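Local coordinates for FAD-binding PCMH-type domain-containing protein (Gibberella zeae, PDB 6YJO) that probably acts as an FAD-dependent oxidoreductase, carrying its flavin covalently linked to the protein, at residues 365-368 with 369-373; 434-437 with 438-442. All coordinates share one frame; numbering follows the deposited sequence.

Each contact is a short run within one of two neighbouring helices, contact 1 at the C-terminal end of helix 357-371 and contact 2 in the middle of helix 431-446, with centres about 12 Å apart. They touch directly: Leu367 CD1 meets Phe441 CZ at 3.5 Å, Thr366 CG2 lies 3.5 Å from Arg440 CG, and Asn370 ND2 packs at 3.6 Å on Val437 CG2. Both helices rest on the seven-stranded antiparallel sheet. Contact 2 is the inner of the two, about 20 Å from the centre of the chain against about 28 Å for contact 1. Even so, the side chain of Leu438 stays about 14 Å from the bound FAD, so neither contact lines the flavin pocket.

Contact 1: 365-368 with 369-373; sequences RTLF and DNMND
Met371 folds back along the last turn of helix 357-371 and lays its thioether over one face of the Phe368 ring. Its sulfur SD sits 4.1 Å from the ring centroid of Phe368 and 12° off the ring normal, a Met-aromatic contact between residues three apart. The terminal methyl CE is also over the ring, a CH-pi approach modelled too tightly for its distance to carry weight. On its other side CE reaches Leu367, whose CG is 3.5 Å away, so the methyl, though its exact place is doubtful, probably lies between the ring and the leucine branch. A bend at the last torsion of Met371 (chi3 -79°) turns CE back toward these two residues after an extended chi2. Asn372 approaches the same ring differently, with ND2 at the edge near the ring plane.

The backbone fixes this spacing. Met371 N donates to Leu367 O at 2.7 Å, and Asn372 N donates to Phe368 O at 2.9 Å. The bond from Asn370 N to Thr366 O is weak. As the helix ends, Asp373 N turns back to Asn370 O at 3.1 Å. The Asn370 amide points away from this turn: its OD1 accepts from Trp380 NE1, while its backbone O accepts from His378 NE2.

Three elements of the fold surround the turn. Phe368 packs on Glu252 and Ala255 of helix 252-268, Leu367 and Met371 lie on Trp380 of strand 380-386, and Thr366, Leu367 and Asn370 face helix 431-446.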
ATOM      1  N   ARG A 365     -26.566  -7.337  -4.800  1.00 72.79           N
ATOM      2  CA  ARG A 365     -27.222  -8.258  -5.727  1.00 73.52           C
ATOM      3  C   ARG A 365     -26.189  -9.071  -6.495  1.00 72.52           C
ATOM      4  O   ARG A 365     -26.352 -10.281  -6.684  1.00 72.87           O
ATOM      5  CB  ARG A 365     -28.118  -7.476  -6.695  1.00 77.46           C
ATOM      6  CG  ARG A 365     -28.951  -8.326  -7.655  1.00 81.78           C
ATOM      7  CD  ARG A 365     -30.024  -7.466  -8.322  1.00 87.01           C
ATOM      8  NE  ARG A 365     -31.018  -8.241  -9.058  1.00 91.75           N
ATOM      9  CZ  ARG A 365     -32.183  -7.754  -9.483  1.00 95.65           C
ATOM     10  NH1 ARG A 365     -32.513  -6.491  -9.241  1.00 96.80           N
ATOM     11  NH2 ARG A 365     -33.025  -8.534 -10.149  1.00 97.96           N
ATOM     12  N   THR A 366     -25.117  -8.414  -6.938  1.00 72.17           N
ATOM     13  CA  THR A 366     -24.076  -9.077  -7.712  1.00 71.38           C
ATOM     14  C   THR A 366     -23.238 -10.010  -6.843  1.00 68.27           C
ATOM     15  O   THR A 366     -22.790 -11.058  -7.315  1.00 67.33           O
ATOM     16  CB  THR A 366     -23.202  -8.010  -8.376  1.00 72.24           C
ATOM     17  OG1 THR A 366     -24.016  -6.879  -8.716  1.00 74.24           O
ATOM     18  CG2 THR A 366     -22.549  -8.544  -9.640  1.00 73.14           C
ATOM     19  N   LEU A 367     -23.042  -9.660  -5.570  1.00 66.73           N
ATOM     20  CA  LEU A 367     -22.230 -10.472  -4.668  1.00 63.87           C
ATOM     21  C   LEU A 367     -22.999 -11.692  -4.179  1.00 61.39           C
ATOM     22  O   LEU A 367     -22.501 -12.819  -4.256  1.00 60.60           O
ATOM     23  CB  LEU A 367     -21.773  -9.625  -3.482  1.00 62.20           C
ATOM     24  CG  LEU A 367     -20.629 -10.192  -2.645  1.00 60.93           C
ATOM     25  CD1 LEU A 367     -19.315 -10.098  -3.411  1.00 61.02           C
ATOM     26  CD2 LEU A 367     -20.545  -9.471  -1.306  1.00 58.47           C
ATOM     27  N   PHE A 368     -24.217 -11.486  -3.670  1.00 62.02           N
ATOM     28  CA  PHE A 368     -25.012 -12.617  -3.204  1.00 62.59           C
ATOM     29  C   PHE A 368     -25.478 -13.476  -4.368  1.00 64.97           C
ATOM     30  O   PHE A 368     -25.735 -14.673  -4.190  1.00 66.08           O
ATOM     31  CB  PHE A 368     -26.195 -12.122  -2.370  1.00 63.45           C
ATOM     32  CG  PHE A 368     -25.843 -11.878  -0.930  1.00 62.09           C
ATOM     33  CD1 PHE A 368     -25.990 -12.884   0.010  1.00 60.79           C
ATOM     34  CD2 PHE A 368     -25.338 -10.654  -0.523  1.00 61.86           C
ATOM     35  CE1 PHE A 368     -25.655 -12.671   1.333  1.00 58.30           C
ATOM     36  CE2 PHE A 368     -25.000 -10.435   0.800  1.00 59.62           C
ATOM     37  CZ  PHE A 368     -25.159 -11.445   1.728  1.00 57.96           C
ATOM     38  N   ASP A 369     -25.582 -12.892  -5.562  1.00 65.93           N
ATOM     39  CA  ASP A 369     -25.733 -13.697  -6.769  1.00 67.13           C
ATOM     40  C   ASP A 369     -24.610 -14.723  -6.865  1.00 63.99           C
ATOM     41  O   ASP A 369     -24.851 -15.915  -7.086  1.00 62.61           O
ATOM     42  CB  ASP A 369     -25.740 -12.787  -7.998  1.00 69.73           C
ATOM     43  CG  ASP A 369     -26.582 -13.339  -9.123  1.00 74.11           C
ATOM     44  OD1 ASP A 369     -27.814 -13.125  -9.102  1.00 75.94           O
ATOM     45  OD2 ASP A 369     -26.012 -13.978 -10.034  1.00 76.08           O
ATOM     46  N   ASN A 370     -23.372 -14.265  -6.685  1.00 62.73           N
ATOM     47  CA  ASN A 370     -22.221 -15.161  -6.690  1.00 62.88           C
ATOM     48  C   ASN A 370     -22.224 -16.076  -5.471  1.00 63.83           C
ATOM     49  O   ASN A 370     -21.974 -17.282  -5.588  1.00 66.43           O
ATOM     50  CB  ASN A 370     -20.934 -14.337  -6.743  1.00 61.36           C
ATOM     51  CG  ASN A 370     -19.691 -15.195  -6.827  1.00 61.23           C
ATOM     52  OD1 ASN A 370     -19.212 -15.716  -5.820  1.00 60.79           O
ATOM     53  ND2 ASN A 370     -19.153 -15.341  -8.032  1.00 62.14           N
ATOM     54  N   MET A 371     -22.501 -15.520  -4.287  1.00 63.03           N
ATOM     55  CA  MET A 371     -22.416 -16.310  -3.058  1.00 63.61           C
ATOM     56  C   MET A 371     -23.373 -17.498  -3.079  1.00 67.28           C
ATOM     57  O   MET A 371     -23.035 -18.584  -2.593  1.00 66.82           O
ATOM     58  CB  MET A 371     -22.695 -15.427  -1.838  1.00 62.24           C
ATOM     59  CG  MET A 371     -21.487 -14.664  -1.314  1.00 59.98           C
ATOM     60  SD  MET A 371     -21.880 -13.664   0.135  1.00 58.87           S
ATOM     61  CE  MET A 371     -22.658 -12.256  -0.633  1.00 57.12           C
ATOM     62  N   ASN A 372     -24.572 -17.316  -3.622  1.00 70.05           N
ATOM     63  CA  ASN A 372     -25.582 -18.366  -3.603  1.00 71.75           C
ATOM     64  C   ASN A 372     -25.478 -19.324  -4.781  1.00 70.93           C
ATOM     65  O   ASN A 372     -26.263 -20.275  -4.856  1.00 71.84           O
ATOM     66  CB  ASN A 372     -26.982 -17.746  -3.564  1.00 73.31           C
ATOM     67  CG  ASN A 372     -27.223 -16.943  -2.303  1.00 71.78           C
ATOM     68  OD1 ASN A 372     -26.733 -17.292  -1.228  1.00 70.26           O
ATOM     69  ND2 ASN A 372     -27.971 -15.854  -2.427  1.00 71.80           N
ATOM     70  N   ASP A 373     -24.530 -19.106  -5.692  1.00 70.57           N
ATOM     71  CA  ASP A 373     -24.340 -19.967  -6.854  1.00 72.46           C
ATOM     72  C   ASP A 373     -23.288 -21.017  -6.515  1.00 74.45           C
ATOM     73  O   ASP A 373     -22.111 -20.690  -6.333  1.00 71.71           O
ATOM     74  CB  ASP A 373     -23.924 -19.146  -8.071  1.00 72.29           C
ATOM     75  CG  ASP A 373     -23.911 -19.960  -9.353  1.00 74.64           C
ATOM     76  OD1 ASP A 373     -23.640 -21.177  -9.291  1.00 75.37           O
ATOM     77  OD2 ASP A 373     -24.178 -19.376 -10.425  1.00 75.77           O
TER

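Contact 2: 434-437 with 438-442; sequences GFTV and LKRFR
Val437 and Phe441, one helical turn apart, lie side by side and point the same way, joined by backbone and side chain together. Followed outward, Phe441 starts with CB at 3.7 Å from Val437 O, and at CG this carbonyl oxygen comes to 3.3 Å. The oxygen sits over one face of the Phe441 ring, displaced toward the rim, while also accepting the hydrogen bond from Phe441 N at 3.0 Å. Farther out, CE2 lies between the carbonyl and the valine methyl, and CZ packs on Val437 CG2 at 3.7 Å. With chi1 at 67°, CG1 of Val437 stands between the backbone N and the carbonyl carbon, which leaves CG2 anti to N and alongside the Phe441 ring; CG1 approaches Leu438 CG.

Arg440 uses the next face of the helix. Its N donates to Thr436 O at 2.8 Å, and a bend at chi3 (43°) brings the guanidinium back over this turn. Thr436 O then lies above one face of the group, well off its centre. The methyl CG2 of Thr436 meets the guanidinium at NH1, 3.8 Å away, an apolar touch. The threonine hydroxyl is directed elsewhere, its OG1 bonding to Asn432 O one turn earlier. Lys439 N likewise donates to Phe435 O at 3.2 Å.

Beyond the turn, the Phe441 ring meets Trp380 edge-to-face, and Leu438 rests on Phe421 of strand 417-423 and Tyr346 of strand 346-352. With Thr436 and Lys439 exposed and Val437, Leu438 and Phe441 buried, this is a regular amphipathic alpha-helix whose buried side, with the i to i+4 pair Val437-Phe441, packs on the seven-stranded antiparallel sheet and on helix 357-371, helices layered on a sheet as in the substrate-binding domain of berberine-bridge-type, FAD-linked oxidoreductases.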
ATOM      1  N   GLY A 434     -10.832 -15.568 -12.631  1.00 67.71           N
ATOM      2  CA  GLY A 434     -10.415 -14.733 -11.517  1.00 65.64           C
ATOM      3  C   GLY A 434     -10.515 -13.249 -11.819  1.00 64.86           C
ATOM      4  O   GLY A 434     -10.913 -12.460 -10.959  1.00 63.82           O
ATOM      5  N   PHE A 435     -10.148 -12.846 -13.043  1.00 62.87           N
ATOM      6  CA  PHE A 435     -10.221 -11.432 -13.409  1.00 58.93           C
ATOM      7  C   PHE A 435     -11.667 -10.983 -13.593  1.00 57.08           C
ATOM      8  O   PHE A 435     -12.025  -9.859 -13.223  1.00 56.29           O
ATOM      9  CB  PHE A 435      -9.428 -11.165 -14.692  1.00 60.16           C
ATOM     10  CG  PHE A 435      -7.991 -11.614 -14.639  1.00 59.93           C
ATOM     11  CD1 PHE A 435      -7.206 -11.382 -13.523  1.00 58.45           C
ATOM     12  CD2 PHE A 435      -7.426 -12.257 -15.725  1.00 61.43           C
ATOM     13  CE1 PHE A 435      -5.881 -11.793 -13.491  1.00 59.12           C
ATOM     14  CE2 PHE A 435      -6.108 -12.672 -15.698  1.00 62.28           C
ATOM     15  CZ  PHE A 435      -5.335 -12.439 -14.581  1.00 61.01           C
ATOM     16  N   THR A 436     -12.514 -11.843 -14.169  1.00 58.80           N
ATOM     17  CA  THR A 436     -13.899 -11.460 -14.436  1.00 61.30           C
ATOM     18  C   THR A 436     -14.672 -11.206 -13.147  1.00 60.76           C
ATOM     19  O   THR A 436     -15.441 -10.241 -13.059  1.00 61.60           O
ATOM     20  CB  THR A 436     -14.603 -12.544 -15.253  1.00 65.77           C
ATOM     21  OG1 THR A 436     -13.891 -12.780 -16.473  1.00 68.96           O
ATOM     22  CG2 THR A 436     -16.032 -12.114 -15.567  1.00 67.60           C
ATOM     23  N   VAL A 437     -14.495 -12.064 -12.141  1.00 59.39           N
ATOM     24  CA  VAL A 437     -15.350 -11.997 -10.959  1.00 58.30           C
ATOM     25  C   VAL A 437     -15.042 -10.749 -10.140  1.00 55.03           C
ATOM     26  O   VAL A 437     -15.957 -10.073  -9.656  1.00 54.06           O
ATOM     27  CB  VAL A 437     -15.203 -13.288 -10.132  1.00 58.63           C
ATOM     28  CG1 VAL A 437     -13.800 -13.401  -9.531  1.00 57.15           C
ATOM     29  CG2 VAL A 437     -16.278 -13.356  -9.059  1.00 57.36           C
ATOM     30  N   LEU A 438     -13.760 -10.414  -9.975  1.00 54.04           N
ATOM     31  CA  LEU A 438     -13.418  -9.207  -9.226  1.00 54.06           C
ATOM     32  C   LEU A 438     -13.850  -7.949  -9.972  1.00 57.46           C
ATOM     33  O   LEU A 438     -14.312  -6.983  -9.353  1.00 57.57           O
ATOM     34  CB  LEU A 438     -11.917  -9.165  -8.928  1.00 51.59           C
ATOM     35  CG  LEU A 438     -11.355 -10.141  -7.884  1.00 49.28           C
ATOM     36  CD1 LEU A 438     -10.003  -9.653  -7.382  1.00 46.67           C
ATOM     37  CD2 LEU A 438     -12.312 -10.351  -6.716  1.00 48.93           C
ATOM     38  N   LYS A 439     -13.708  -7.936 -11.300  1.00 59.95           N
ATOM     39  CA  LYS A 439     -14.159  -6.783 -12.073  1.00 62.17           C
ATOM     40  C   LYS A 439     -15.676  -6.651 -12.027  1.00 63.66           C
ATOM     41  O   LYS A 439     -16.206  -5.538 -11.934  1.00 63.92           O
ATOM     42  CB  LYS A 439     -13.674  -6.897 -13.520  1.00 62.80           C
ATOM     43  CG  LYS A 439     -14.006  -5.686 -14.395  1.00 62.94           C
ATOM     44  CD  LYS A 439     -13.301  -5.771 -15.747  1.00 64.53           C
ATOM     45  CE  LYS A 439     -13.721  -4.649 -16.689  1.00 66.22           C
ATOM     46  NZ  LYS A 439     -14.675  -5.116 -17.737  1.00 69.71           N
ATOM     47  N   ARG A 440     -16.393  -7.776 -12.098  1.00 64.69           N
ATOM     48  CA  ARG A 440     -17.847  -7.735 -11.980  1.00 65.96           C
ATOM     49  C   ARG A 440     -18.271  -7.157 -10.635  1.00 66.43           C
ATOM     50  O   ARG A 440     -19.249  -6.404 -10.557  1.00 69.34           O
ATOM     51  CB  ARG A 440     -18.421  -9.140 -12.183  1.00 67.12           C
ATOM     52  CG  ARG A 440     -19.875  -9.297 -11.771  1.00 70.09           C
ATOM     53  CD  ARG A 440     -20.467 -10.607 -12.283  1.00 75.24           C
ATOM     54  NE  ARG A 440     -19.551 -11.734 -12.108  1.00 77.83           N
ATOM     55  CZ  ARG A 440     -19.144 -12.553 -13.077  1.00 81.31           C
ATOM     56  NH1 ARG A 440     -19.573 -12.409 -14.326  1.00 84.79           N
ATOM     57  NH2 ARG A 440     -18.305 -13.539 -12.789  1.00 82.15           N
ATOM     58  N   PHE A 441     -17.550  -7.494  -9.564  1.00 63.83           N
ATOM     59  CA  PHE A 441     -17.834  -6.886  -8.268  1.00 62.24           C
ATOM     60  C   PHE A 441     -17.533  -5.393  -8.291  1.00 61.72           C
ATOM     61  O   PHE A 441     -18.368  -4.572  -7.892  1.00 62.59           O
ATOM     62  CB  PHE A 441     -17.016  -7.568  -7.167  1.00 59.77           C
ATOM     63  CG  PHE A 441     -17.407  -8.997  -6.897  1.00 59.51           C
ATOM     64  CD1 PHE A 441     -18.634  -9.498  -7.302  1.00 60.55           C
ATOM     65  CD2 PHE A 441     -16.539  -9.838  -6.220  1.00 58.03           C
ATOM     66  CE1 PHE A 441     -18.983 -10.810  -7.042  1.00 59.75           C
ATOM     67  CE2 PHE A 441     -16.882 -11.147  -5.959  1.00 57.92           C
ATOM     68  CZ  PHE A 441     -18.106 -11.635  -6.371  1.00 58.71           C
ATOM     69  N   ARG A 442     -16.335  -5.025  -8.750  1.00 59.29           N
ATOM     70  CA  ARG A 442     -15.936  -3.620  -8.755  1.00 58.21           C
ATOM     71  C   ARG A 442     -16.891  -2.773  -9.592  1.00 57.91           C
ATOM     72  O   ARG A 442     -17.297  -1.684  -9.168  1.00 56.59           O
ATOM     73  CB  ARG A 442     -14.495  -3.499  -9.261  1.00 59.44           C
ATOM     74  CG  ARG A 442     -14.114  -2.133  -9.816  1.00 60.89           C
ATOM     75  CD  ARG A 442     -12.600  -1.989  -9.971  1.00 61.01           C
ATOM     76  NE  ARG A 442     -12.208  -1.667 -11.343  1.00 63.99           N
ATOM     77  CZ  ARG A 442     -11.770  -2.551 -12.238  1.00 65.34           C
ATOM     78  NH1 ARG A 442     -11.652  -3.837 -11.926  1.00 66.18           N
ATOM     79  NH2 ARG A 442     -11.443  -2.143 -13.457  1.00 65.38           N
TER